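Local coordinates for Serine/threonine-protein kinase Tel1 (PDB 6SKY) that uses ATP to phosphorylate other proteins and probably switches on checkpoint signalling after DNA damage, at residues L2632-H2636 with A2827-E2831; V2625-S2630 with L2752-L2758; N1551-G1555 with L1600-E1604; P1595-R1599 with N2098-E2104. All blocks are in the same frame, centred on the assembly; numbering follows the deposited sequence.

Contact 1: residues L2632-H2636 with A2827-E2831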
loop_
_atom_site.group_PDB
_atom_site.type_symbol
_atom_site.label_atom_id
_atom_site.label_comp_id
_atom_site.label_asym_id
_atom_site.label_seq_id
_atom_site.Cartn_x
_atom_site.Cartn_y
_atom_site.Cartn_z
ATOM N N LEU A 2632 -8.495 -24.135 -1.443
ATOM C CA LEU A 2632 -8.477 -22.685 -1.618
ATOM C C LEU A 2632 -7.059 -22.149 -1.678
ATOM O O LEU A 2632 -6.794 -21.172 -2.379
ATOM C CB LEU A 2632 -9.213 -21.987 -0.482
ATOM C CG LEU A 2632 -10.716 -22.143 -0.380
ATOM C CD1 LEU A 2632 -11.189 -21.341 0.790
ATOM C CD2 LEU A 2632 -11.352 -21.677 -1.644
ATOM N N LEU A 2633 -6.148 -22.749 -0.923
ATOM C CA LEU A 2633 -4.776 -22.240 -0.903
ATOM C C LEU A 2633 -4.084 -22.280 -2.263
ATOM O O LEU A 2633 -3.087 -21.582 -2.448
ATOM C CB LEU A 2633 -3.921 -23.012 0.094
ATOM C CG LEU A 2633 -4.083 -22.712 1.573
ATOM C CD1 LEU A 2633 -2.976 -23.399 2.326
ATOM C CD2 LEU A 2633 -4.058 -21.233 1.809
ATOM N N LYS A 2634 -4.566 -23.074 -3.215
ATOM C CA LYS A 2634 -3.888 -23.233 -4.499
ATOM C C LYS A 2634 -4.133 -22.094 -5.472
ATOM O O LYS A 2634 -3.607 -22.139 -6.584
ATOM C CB LYS A 2634 -4.322 -24.525 -5.183
ATOM C CG LYS A 2634 -3.917 -25.781 -4.489
ATOM C CD LYS A 2634 -4.158 -26.957 -5.395
ATOM C CE LYS A 2634 -3.861 -28.264 -4.696
ATOM N NZ LYS A 2634 -4.921 -28.636 -3.727
ATOM N N LEU A 2635 -4.921 -21.094 -5.107
ATOM C CA LEU A 2635 -5.309 -20.039 -6.030
ATOM C C LEU A 2635 -4.449 -18.797 -5.900
ATOM O O LEU A 2635 -4.749 -17.785 -6.534
ATOM C CB LEU A 2635 -6.773 -19.671 -5.814
ATOM C CG LEU A 2635 -7.768 -20.821 -5.847
ATOM C CD1 LEU A 2635 -9.110 -20.350 -5.351
ATOM C CD2 LEU A 2635 -7.880 -21.368 -7.245
ATOM N N HIS A 2636 -3.395 -18.843 -5.097
ATOM C CA HIS A 2636 -2.568 -17.681 -4.830
ATOM C C HIS A 2636 -1.125 -17.979 -5.181
ATOM O O HIS A 2636 -0.650 -19.097 -5.013
ATOM C CB HIS A 2636 -2.690 -17.265 -3.380
ATOM C CG HIS A 2636 -4.084 -16.899 -2.991
ATOM N ND1 HIS A 2636 -4.513 -15.595 -2.907
ATOM C CD2 HIS A 2636 -5.156 -17.667 -2.697
ATOM C CE1 HIS A 2636 -5.785 -15.575 -2.562
ATOM N NE2 HIS A 2636 -6.200 -16.819 -2.429
ATOM N N ALA A 2827 -2.887 -15.541 2.501
ATOM C CA ALA A 2827 -3.792 -16.124 1.520
ATOM C C ALA A 2827 -5.127 -16.506 2.138
ATOM O O ALA A 2827 -6.144 -16.504 1.447
ATOM C CB ALA A 2827 -3.155 -17.344 0.870
ATOM N N LEU A 2828 -5.147 -16.849 3.421
ATOM C CA LEU A 2828 -6.402 -17.236 4.052
ATOM C C LEU A 2828 -7.305 -16.040 4.272
ATOM O O LEU A 2828 -8.510 -16.122 4.033
ATOM C CB LEU A 2828 -6.150 -17.942 5.379
ATOM C CG LEU A 2828 -5.809 -19.423 5.339
ATOM C CD1 LEU A 2828 -5.717 -19.972 6.733
ATOM C CD2 LEU A 2828 -6.836 -20.169 4.539
ATOM N N ARG A 2829 -6.762 -14.926 4.745
ATOM C CA ARG A 2829 -7.637 -13.784 4.961
ATOM C C ARG A 2829 -7.970 -13.045 3.675
ATOM O O ARG A 2829 -8.742 -12.089 3.720
ATOM C CB ARG A 2829 -7.041 -12.821 5.989
ATOM C CG ARG A 2829 -5.648 -12.418 5.725
ATOM C CD ARG A 2829 -5.301 -11.121 6.399
ATOM N NE ARG A 2829 -5.159 -11.232 7.839
ATOM C CZ ARG A 2829 -4.627 -10.278 8.591
ATOM N NH1 ARG A 2829 -4.528 -10.434 9.898
ATOM N NH2 ARG A 2829 -4.193 -9.170 8.025
ATOM N N GLU A 2830 -7.431 -13.466 2.539
ATOM C CA GLU A 2830 -7.887 -13.007 1.237
ATOM C C GLU A 2830 -8.905 -13.944 0.614
ATOM O O GLU A 2830 -9.314 -13.723 -0.524
ATOM C CB GLU A 2830 -6.702 -12.835 0.291
ATOM C CG GLU A 2830 -6.034 -11.490 0.420
ATOM C CD GLU A 2830 -4.559 -11.527 0.090
ATOM O OE1 GLU A 2830 -4.117 -12.485 -0.578
ATOM O OE2 GLU A 2830 -3.836 -10.597 0.508
ATOM N N GLU A 2831 -9.310 -14.987 1.332
ATOM C CA GLU A 2831 -10.326 -15.935 0.905
ATOM C C GLU A 2831 -11.395 -16.082 1.969
ATOM O O GLU A 2831 -11.997 -17.141 2.097
ATOM C CB GLU A 2831 -9.720 -17.302 0.606
ATOM C CG GLU A 2831 -8.659 -17.309 -0.444
ATOM C CD GLU A 2831 -9.227 -17.366 -1.836
ATOM O OE1 GLU A 2831 -10.372 -17.828 -1.991
ATOM O OE2 GLU A 2831 -8.528 -16.948 -2.781
#
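His2636 and Glu2831 face each other and make a His-carboxylate hydrogen bond, NE2 to OE2. The modelled length of this bond is doubtful at this resolution. The carboxylate comes in at the ring edge, its CD close to the imidazole plane, and stands almost upright to the ring, 88° away from it. Ala2827 covers one face of the same ring. Its CB lies 4.2 Å from the centroid of the His2636 ring, a CH-pi contact shifted toward the rim. Glu2830 approaches obliquely, and its OE1 stays 3.9 Å from His2636 ND1. Two acids this near would probably favour a protonated imidazole.

Beyond Ala2827 the packing is aliphatic. Leu2633 CD2 touches Leu2828 CD2 at 4.0 Å and Ala2827 CB at 4.1 Å.

Both segments link consecutive helices of the kinase domain. His2636 is the N-cap residue of helix 2637-2641, and Glu2831 that of helix 2832-2843. Their hydrogen bond thus joins two helix starts. Glu2831 also ends a type I turn, in which its N bonds to Leu2828 O at 3.0 Å. Its side chain bends at chi2 (-83°), which brings the carboxylate across to the histidine.

Further out, Glu2831 OE1 has a weak hydrogen bond to Ser2834 OG. Leu2632 packs on Ile2835 and Ile2838, and Leu2633 O is hydrogen-bonded to Thr2639 OG1.

Contact 2: residues V2625-S2630 with L2752-L2758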
loop_
_atom_site.group_PDB
_atom_site.type_symbol
_atom_site.label_atom_id
_atom_site.label_comp_id
_atom_site.label_asym_id
_atom_site.label_seq_id
_atom_site.Cartn_x
_atom_site.Cartn_y
_atom_site.Cartn_z
ATOM N N VAL A 2625 -13.736 -30.391 5.455
ATOM C CA VAL A 2625 -13.598 -28.938 5.564
ATOM C C VAL A 2625 -12.146 -28.518 5.376
ATOM O O VAL A 2625 -11.843 -27.553 4.658
ATOM C CB VAL A 2625 -14.155 -28.458 6.912
ATOM C CG1 VAL A 2625 -13.613 -27.101 7.254
ATOM C CG2 VAL A 2625 -15.654 -28.424 6.865
ATOM N N PHE A 2626 -11.225 -29.231 6.025
ATOM C CA PHE A 2626 -9.810 -28.916 5.894
ATOM C C PHE A 2626 -9.321 -29.117 4.469
ATOM O O PHE A 2626 -8.520 -28.324 3.964
ATOM C CB PHE A 2626 -8.999 -29.762 6.864
ATOM C CG PHE A 2626 -8.862 -29.156 8.226
ATOM C CD1 PHE A 2626 -9.845 -29.319 9.173
ATOM C CD2 PHE A 2626 -7.742 -28.429 8.560
ATOM C CE1 PHE A 2626 -9.719 -28.770 10.420
ATOM C CE2 PHE A 2626 -7.613 -27.877 9.807
ATOM C CZ PHE A 2626 -8.604 -28.045 10.736
ATOM N N ALA A 2627 -9.794 -30.164 3.795
ATOM C CA ALA A 2627 -9.399 -30.364 2.408
ATOM C C ALA A 2627 -9.910 -29.240 1.515
ATOM O O ALA A 2627 -9.210 -28.803 0.596
ATOM C CB ALA A 2627 -9.900 -31.715 1.917
ATOM N N ALA A 2628 -11.117 -28.739 1.779
ATOM C CA ALA A 2628 -11.645 -27.647 0.967
ATOM C C ALA A 2628 -10.849 -26.360 1.158
ATOM O O ALA A 2628 -10.540 -25.658 0.185
ATOM C CB ALA A 2628 -13.115 -27.423 1.292
ATOM N N VAL A 2629 -10.491 -26.032 2.397
ATOM C CA VAL A 2629 -9.699 -24.822 2.614
ATOM C C VAL A 2629 -8.301 -24.965 2.007
ATOM O O VAL A 2629 -7.761 -24.021 1.405
ATOM C CB VAL A 2629 -9.646 -24.482 4.110
ATOM C CG1 VAL A 2629 -8.868 -23.224 4.329
ATOM C CG2 VAL A 2629 -11.034 -24.319 4.652
ATOM N N SER A 2630 -7.692 -26.141 2.130
ATOM C CA SER A 2630 -6.397 -26.335 1.493
ATOM C C SER A 2630 -6.491 -26.239 -0.020
ATOM O O SER A 2630 -5.530 -25.824 -0.671
ATOM C CB SER A 2630 -5.807 -27.672 1.906
ATOM O OG SER A 2630 -5.703 -27.726 3.308
ATOM N N LEU A 2752 -3.650 -23.002 9.447
ATOM C CA LEU A 2752 -4.991 -23.476 9.136
ATOM C C LEU A 2752 -5.713 -23.976 10.375
ATOM O O LEU A 2752 -6.927 -23.811 10.491
ATOM C CB LEU A 2752 -4.909 -24.571 8.087
ATOM C CG LEU A 2752 -5.749 -24.358 6.846
ATOM C CD1 LEU A 2752 -5.085 -25.016 5.678
ATOM C CD2 LEU A 2752 -7.098 -24.952 7.083
ATOM N N GLY A 2753 -4.995 -24.591 11.312
ATOM C CA GLY A 2753 -5.613 -25.037 12.536
ATOM C C GLY A 2753 -5.807 -23.961 13.568
ATOM O O GLY A 2753 -6.622 -24.136 14.471
ATOM N N HIS A 2754 -5.065 -22.863 13.483
ATOM C CA HIS A 2754 -5.425 -21.693 14.270
ATOM C C HIS A 2754 -6.728 -21.086 13.768
ATOM O O HIS A 2754 -7.628 -20.790 14.555
ATOM C CB HIS A 2754 -4.304 -20.662 14.232
ATOM C CG HIS A 2754 -4.732 -19.291 14.644
ATOM N ND1 HIS A 2754 -5.124 -18.990 15.928
ATOM C CD2 HIS A 2754 -4.843 -18.143 13.937
ATOM C CE1 HIS A 2754 -5.453 -17.714 15.995
ATOM N NE2 HIS A 2754 -5.293 -17.179 14.800
ATOM N N VAL A 2755 -6.852 -20.905 12.453
ATOM C CA VAL A 2755 -8.039 -20.253 11.907
ATOM C C VAL A 2755 -9.304 -21.049 12.196
ATOM O O VAL A 2755 -10.377 -20.467 12.372
ATOM C CB VAL A 2755 -7.848 -20.007 10.401
ATOM C CG1 VAL A 2755 -9.164 -19.771 9.721
ATOM C CG2 VAL A 2755 -6.950 -18.826 10.186
ATOM N N LEU A 2756 -9.213 -22.374 12.276
ATOM C CA LEU A 2756 -10.379 -23.212 12.516
ATOM C C LEU A 2756 -10.420 -23.795 13.918
ATOM O O LEU A 2756 -11.180 -24.727 14.160
ATOM C CB LEU A 2756 -10.449 -24.345 11.495
ATOM C CG LEU A 2756 -10.585 -23.949 10.030
ATOM C CD1 LEU A 2756 -10.591 -25.169 9.160
ATOM C CD2 LEU A 2756 -11.835 -23.148 9.806
ATOM N N GLY A 2757 -9.624 -23.279 14.842
ATOM C CA GLY A 2757 -9.724 -23.697 16.221
ATOM C C GLY A 2757 -9.320 -25.119 16.501
ATOM O O GLY A 2757 -9.701 -25.661 17.535
ATOM N N LEU A 2758 -8.538 -25.731 15.623
ATOM C CA LEU A 2758 -8.215 -27.145 15.743
ATOM C C LEU A 2758 -7.481 -27.439 17.042
ATOM O O LEU A 2758 -6.487 -26.794 17.370
ATOM C CB LEU A 2758 -7.373 -27.572 14.551
ATOM C CG LEU A 2758 -6.855 -29.001 14.503
ATOM C CD1 LEU A 2758 -8.007 -29.957 14.401
ATOM C CD2 LEU A 2758 -5.919 -29.165 13.337
#
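Leu2756 lays its CD1 over one face of the Phe2626 ring. The methyl is 3.9 Å from the centroid of that ring and 14° off its normal, a CH-pi contact. The two side chains run antiparallel as they pass, and the methyl sits nearer the rim than the middle. Gly2753 meets the edge of the ring with its CA. A CB there would crowd Leu2758 CD2. Leu2758 and Leu2752 reach the ring obliquely: Leu2758 CD2 is 3.9 Å from Phe2626 CZ, and Leu2752 CD2 is 3.8 Å from Phe2626 CD2.

Leu2752 CD2 also packs against Val2629, 3.7 Å from its CG1. That branch of Val2629 stands anti to the backbone N (chi1 -178°), which points it at the leucine. Ser2630 turns its OG back along its own helix to Phe2626 O, at 3.0 Å. The same oxygen accepts Ser2630 N from the other face of the carbonyl plane.

A Schellman motif ends helix 2732-2755. Leu2758 N bonds to Gly2753 O at 2.7 Å, Gly2757 N bonds to His2754 O, and Gly2757 takes positive phi. The turn sends Leu2758 back against Phe2626.

From here the chain runs on to the magnesium ligand Asn2765. Val2629 and Val2755 both pack on Leu2828 of helix 2816-2828, while Val2625 touches Leu2842 of helix 2832-2843.

Contact 3: residues N1551-G1555 with L1600-E1604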
loop_
_atom_site.group_PDB
_atom_site.type_symbol
_atom_site.label_atom_id
_atom_site.label_comp_id
_atom_site.label_asym_id
_atom_site.label_seq_id
_atom_site.Cartn_x
_atom_site.Cartn_y
_atom_site.Cartn_z
ATOM N N ASN A 1551 22.786 -39.278 -37.764
ATOM C CA ASN A 1551 21.939 -38.121 -38.002
ATOM C C ASN A 1551 20.739 -38.196 -37.075
ATOM O O ASN A 1551 20.551 -39.174 -36.347
ATOM C CB ASN A 1551 21.501 -38.031 -39.469
ATOM C CG ASN A 1551 20.855 -39.300 -39.965
ATOM O OD1 ASN A 1551 19.725 -39.618 -39.608
ATOM N ND2 ASN A 1551 21.566 -40.028 -40.809
ATOM N N ALA A 1552 19.920 -37.149 -37.100
ATOM C CA ALA A 1552 18.736 -37.071 -36.258
ATOM C C ALA A 1552 17.448 -36.979 -37.063
ATOM O O ALA A 1552 16.398 -36.679 -36.490
ATOM C CB ALA A 1552 18.841 -35.884 -35.304
ATOM N N GLU A 1553 17.497 -37.234 -38.367
ATOM C CA GLU A 1553 16.295 -37.181 -39.181
ATOM C C GLU A 1553 15.335 -38.304 -38.812
ATOM O O GLU A 1553 15.722 -39.345 -38.286
ATOM C CB GLU A 1553 16.644 -37.264 -40.657
ATOM C CG GLU A 1553 17.194 -35.981 -41.212
ATOM C CD GLU A 1553 16.914 -35.836 -42.688
ATOM O OE1 GLU A 1553 16.880 -36.870 -43.389
ATOM O OE2 GLU A 1553 16.714 -34.692 -43.145
ATOM N N LYS A 1554 14.062 -38.087 -39.108
ATOM C CA LYS A 1554 13.006 -38.981 -38.654
ATOM C C LYS A 1554 12.815 -40.093 -39.678
ATOM O O LYS A 1554 12.312 -39.853 -40.779
ATOM C CB LYS A 1554 11.711 -38.205 -38.436
ATOM C CG LYS A 1554 10.808 -38.810 -37.388
ATOM C CD LYS A 1554 9.719 -37.837 -36.982
ATOM C CE LYS A 1554 9.026 -38.300 -35.710
ATOM N NZ LYS A 1554 7.982 -37.340 -35.257
ATOM N N GLY A 1555 13.220 -41.309 -39.314
ATOM C CA GLY A 1555 12.993 -42.481 -40.136
ATOM C C GLY A 1555 14.238 -43.151 -40.669
ATOM O O GLY A 1555 14.121 -44.206 -41.302
ATOM N N LEU A 1600 11.395 -32.366 -39.173
ATOM C CA LEU A 1600 12.098 -33.541 -39.661
ATOM C C LEU A 1600 13.018 -34.141 -38.613
ATOM O O LEU A 1600 13.937 -34.881 -38.963
ATOM C CB LEU A 1600 12.908 -33.186 -40.905
ATOM C CG LEU A 1600 12.177 -32.340 -41.940
ATOM C CD1 LEU A 1600 13.113 -31.994 -43.079
ATOM C CD2 LEU A 1600 10.950 -33.073 -42.445
ATOM N N ASP A 1601 12.799 -33.832 -37.346
ATOM C CA ASP A 1601 13.689 -34.235 -36.275
ATOM C C ASP A 1601 13.115 -35.436 -35.541
ATOM O O ASP A 1601 11.900 -35.579 -35.406
ATOM C CB ASP A 1601 13.909 -33.075 -35.306
ATOM C CG ASP A 1601 15.103 -33.276 -34.418
ATOM O OD1 ASP A 1601 15.190 -34.333 -33.772
ATOM O OD2 ASP A 1601 15.962 -32.378 -34.365
ATOM N N VAL A 1602 14.007 -36.306 -35.067
ATOM C CA VAL A 1602 13.565 -37.501 -34.365
ATOM C C VAL A 1602 12.928 -37.148 -33.032
ATOM O O VAL A 1602 12.125 -37.924 -32.506
ATOM C CB VAL A 1602 14.738 -38.485 -34.193
ATOM C CG1 VAL A 1602 15.771 -37.944 -33.228
ATOM C CG2 VAL A 1602 14.239 -39.837 -33.745
ATOM N N ILE A 1603 13.255 -35.987 -32.476
ATOM C CA ILE A 1603 12.578 -35.438 -31.310
ATOM C C ILE A 1603 12.033 -34.080 -31.718
ATOM O O ILE A 1603 12.801 -33.132 -31.920
ATOM C CB ILE A 1603 13.509 -35.319 -30.099
ATOM C CG1 ILE A 1603 13.947 -36.703 -29.632
ATOM C CG2 ILE A 1603 12.813 -34.583 -28.980
ATOM C CD1 ILE A 1603 14.726 -36.693 -28.352
ATOM N N GLU A 1604 10.712 -33.983 -31.852
ATOM C CA GLU A 1604 10.077 -32.760 -32.321
ATOM C C GLU A 1604 8.943 -32.260 -31.440
ATOM O O GLU A 1604 8.558 -31.094 -31.576
ATOM C CB GLU A 1604 9.541 -32.953 -33.745
ATOM C CG GLU A 1604 8.313 -33.821 -33.839
ATOM C CD GLU A 1604 7.912 -34.109 -35.272
ATOM O OE1 GLU A 1604 8.718 -34.719 -36.005
ATOM O OE2 GLU A 1604 6.792 -33.720 -35.667
#
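Ala1552 O accepts the backbone N of Val1602 at 2.8 Å. The donor sits nearly along the C=O axis, with a C=O...N angle of 173°. A second, weak bond runs from Lys1554 N to Leu1600 O at 3.2 Å. Together they make a single beta bridge between Glu1553 and Asp1601. Leu1600 O also takes a CA-H...O contact from Glu1553 CA.

Lys1554 adds a charged link. Its chain is extended, with CG anti to the backbone N (chi1 -152°), and runs past the Asp1601 carbonyl, CD 3.5 Å from Asp1601 O. At its end NZ forms a salt bridge with Glu1604 OE1 at 2.8 Å. The lysine and glutamate chains meet roughly perpendicular to each other.

Asp1601 serves its own segment. OD1 accepts Ile1603 N at 2.9 Å, almost straight at 171°, which makes an Asx turn. The N-H comes from the anti side, somewhat out of the carboxylate plane. OD1 takes a weak bond from Trp1632 NE1 as well, and OD2 is salt-bridged to Arg1635. An alanine here takes away the acceptor of Ile1603 N and the charged mate of Arg1635, which would probably leave the turn free to open and the arginine without this partner.

The contact ties together two loops between helices. Glu1553 O is bonded to Ser1559 OG on helix 1557-1569. Ala1552 and Val1602, 4.2 Å apart from CB to CG1, both pack on Trp1632 of helix 1627-1644.

Contact 4: residues P1595-R1599 with N2098-E2104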
loop_
_atom_site.group_PDB
_atom_site.type_symbol
_atom_site.label_atom_id
_atom_site.label_comp_id
_atom_site.label_asym_id
_atom_site.label_seq_id
_atom_site.Cartn_x
_atom_site.Cartn_y
_atom_site.Cartn_z
ATOM N N PRO A 1595 19.260 -31.885 -38.185
ATOM C CA PRO A 1595 18.347 -31.452 -39.237
ATOM C C PRO A 1595 18.162 -29.950 -39.202
ATOM O O PRO A 1595 18.217 -29.325 -38.127
ATOM C CB PRO A 1595 17.042 -32.183 -38.897
ATOM C CG PRO A 1595 17.436 -33.293 -38.016
ATOM C CD PRO A 1595 18.627 -32.833 -37.259
ATOM N N PRO A 1596 17.936 -29.324 -40.354
ATOM C CA PRO A 1596 17.754 -27.869 -40.373
ATOM C C PRO A 1596 16.533 -27.442 -39.581
ATOM O O PRO A 1596 16.633 -26.638 -38.652
ATOM C CB PRO A 1596 17.596 -27.553 -41.865
ATOM C CG PRO A 1596 17.127 -28.821 -42.475
ATOM C CD PRO A 1596 17.766 -29.920 -41.689
ATOM N N SER A 1597 15.381 -27.993 -39.936
ATOM C CA SER A 1597 14.133 -27.689 -39.262
ATOM C C SER A 1597 13.983 -28.593 -38.045
ATOM O O SER A 1597 14.917 -29.284 -37.635
ATOM C CB SER A 1597 12.962 -27.844 -40.227
ATOM O OG SER A 1597 11.734 -27.870 -39.525
ATOM N N SER A 1598 12.801 -28.588 -37.447
ATOM C CA SER A 1598 12.504 -29.481 -36.346
ATOM C C SER A 1598 11.263 -30.316 -36.599
ATOM O O SER A 1598 10.870 -31.088 -35.723
ATOM C CB SER A 1598 12.333 -28.699 -35.041
ATOM O OG SER A 1598 12.144 -29.580 -33.954
ATOM N N ARG A 1599 10.623 -30.172 -37.755
ATOM C CA ARG A 1599 9.579 -31.105 -38.144
ATOM C C ARG A 1599 10.158 -32.400 -38.688
ATOM O O ARG A 1599 9.478 -33.429 -38.663
ATOM C CB ARG A 1599 8.659 -30.465 -39.187
ATOM C CG ARG A 1599 7.267 -31.073 -39.233
ATOM C CD ARG A 1599 6.329 -30.285 -40.131
ATOM N NE ARG A 1599 4.943 -30.725 -39.978
ATOM C CZ ARG A 1599 3.932 -30.308 -40.736
ATOM N NH1 ARG A 1599 4.144 -29.436 -41.712
ATOM N NH2 ARG A 1599 2.707 -30.767 -40.517
ATOM N N ASN A 2098 12.040 -21.374 -38.822
ATOM C CA ASN A 2098 11.867 -22.512 -39.707
ATOM C C ASN A 2098 10.422 -22.744 -40.113
ATOM O O ASN A 2098 10.105 -23.809 -40.645
ATOM C CB ASN A 2098 12.419 -23.774 -39.049
ATOM C CG ASN A 2098 13.918 -23.787 -38.992
ATOM O OD1 ASN A 2098 14.588 -23.242 -39.859
ATOM N ND2 ASN A 2098 14.457 -24.418 -37.970
ATOM N N VAL A 2099 9.538 -21.794 -39.875
ATOM C CA VAL A 2099 8.157 -21.965 -40.302
ATOM C C VAL A 2099 8.080 -21.786 -41.808
ATOM O O VAL A 2099 8.770 -20.951 -42.397
ATOM C CB VAL A 2099 7.211 -20.996 -39.570
ATOM C CG1 VAL A 2099 7.155 -21.326 -38.107
ATOM C CG2 VAL A 2099 7.661 -19.589 -39.766
ATOM N N ARG A 2100 7.234 -22.592 -42.443
ATOM C CA ARG A 2100 7.099 -22.584 -43.887
ATOM C C ARG A 2100 5.727 -22.165 -44.381
ATOM O O ARG A 2100 5.617 -21.748 -45.536
ATOM C CB ARG A 2100 7.431 -23.972 -44.456
ATOM C CG ARG A 2100 8.906 -24.306 -44.405
ATOM C CD ARG A 2100 9.169 -25.802 -44.408
ATOM N NE ARG A 2100 8.760 -26.437 -43.158
ATOM C CZ ARG A 2100 9.164 -27.640 -42.760
ATOM N NH1 ARG A 2100 8.737 -28.137 -41.609
ATOM N NH2 ARG A 2100 9.999 -28.344 -43.508
ATOM N N ASP A 2101 4.686 -22.253 -43.559
ATOM C CA ASP A 2101 3.355 -21.869 -44.002
ATOM C C ASP A 2101 2.557 -21.363 -42.807
ATOM O O ASP A 2101 3.112 -21.066 -41.747
ATOM C CB ASP A 2101 2.663 -23.037 -44.709
ATOM C CG ASP A 2101 2.419 -22.757 -46.174
ATOM O OD1 ASP A 2101 2.713 -21.624 -46.610
ATOM O OD2 ASP A 2101 1.939 -23.660 -46.892
ATOM N N GLN A 2102 1.241 -21.263 -42.990
ATOM C CA GLN A 2102 0.363 -20.717 -41.964
ATOM C C GLN A 2102 0.054 -21.735 -40.879
ATOM O O GLN A 2102 -0.031 -21.380 -39.696
ATOM C CB GLN A 2102 -0.932 -20.234 -42.604
ATOM C CG GLN A 2102 -0.741 -19.170 -43.647
ATOM C CD GLN A 2102 -0.666 -17.799 -43.040
ATOM O OE1 GLN A 2102 -0.990 -17.615 -41.868
ATOM N NE2 GLN A 2102 -0.239 -16.821 -43.829
ATOM N N SER A 2103 -0.141 -22.995 -41.261
ATOM C CA SER A 2103 -0.435 -24.024 -40.272
ATOM C C SER A 2103 0.698 -24.161 -39.268
ATOM O O SER A 2103 0.460 -24.364 -38.071
ATOM C CB SER A 2103 -0.697 -25.352 -40.973
ATOM O OG SER A 2103 0.321 -25.629 -41.913
ATOM N N GLU A 2104 1.937 -24.023 -39.731
ATOM C CA GLU A 2104 3.069 -24.097 -38.818
ATOM C C GLU A 2104 3.110 -22.895 -37.888
ATOM O O GLU A 2104 3.496 -23.023 -36.719
ATOM C CB GLU A 2104 4.357 -24.212 -39.618
ATOM C CG GLU A 2104 4.195 -25.058 -40.854
ATOM C CD GLU A 2104 5.434 -25.843 -41.181
ATOM O OE1 GLU A 2104 6.446 -25.673 -40.474
ATOM O OE2 GLU A 2104 5.395 -26.638 -42.142
#
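Arg1599 passes Arg2100 at a slant and ends on Glu2104. Its CB is 3.4 Å from Arg2100 NH1 and meets that guanidinium at the edge, in its plane. CG stays near the same nitrogen, and CD returns to it, 3.5 Å from Arg2100 NH1. The chain is extended from CG to NE, with CG anti to the backbone N (chi1 -156°). This carries the head group past Arg2100. At the tip, Arg1599 NH1 forms a salt bridge with Glu2104 OE2 at 3.1 Å. Guanidinium and carboxylate planes are steeply turned, 84° apart.

Glu2104 OE2 also pairs with Arg2100 NE, at 3.5 Å, so one carboxylate serves two arginines. This is a salt-bridge network at the start of helix 2102-2119. It joins the loop before helix 1606-1619 to the FAT region. The shared carboxylate probably offsets the charge of the two guanidinium groups, whose NH1 atoms lie 4.8 Å apart.

The start of the Arg1599 chain is set by an ST turn. Ser1597 OG accepts Arg1599 N at 3.1 Å, nearly straight at 169°. Ser1597 CB meanwhile covers one face of the Arg2100 guanidinium. A glycine in place of Ser1597 would leave Arg1599 N without this acceptor and is likely to free the turn and uncover that face.

Asn2098 ND2 lies 3.2 Å from Pro1596 O. Asn2098 OD1 is hydrogen-bonded to Arg2056 NH1. On the other segment, Pro1595 O accepts Arg1635 NH2.

In the fold
Contact 3 opens first, at 1551-1555. Before it closes at 1600-1604, contact 4 opens at 1595-1599, so the two cross. Contact 4 closes about 500 residues later, at 2098-2104, and ties one inter-helix loop of the helical solenoid to the FAT region. The two touch where Ala1552 CB packs on Pro1595 CD. The kinase domain repeats the crossing: contact 2 opens at 2625-2630, contact 1 at 2632-2636, and they close in that order. They share helix 2616-2632 and meet through Leu2828 and Val2629, joining it to helices 2732-2755 and 2816-2828. The pairs stay separate, the nearest atoms of contacts 1 and 3 being about 29 Å apart.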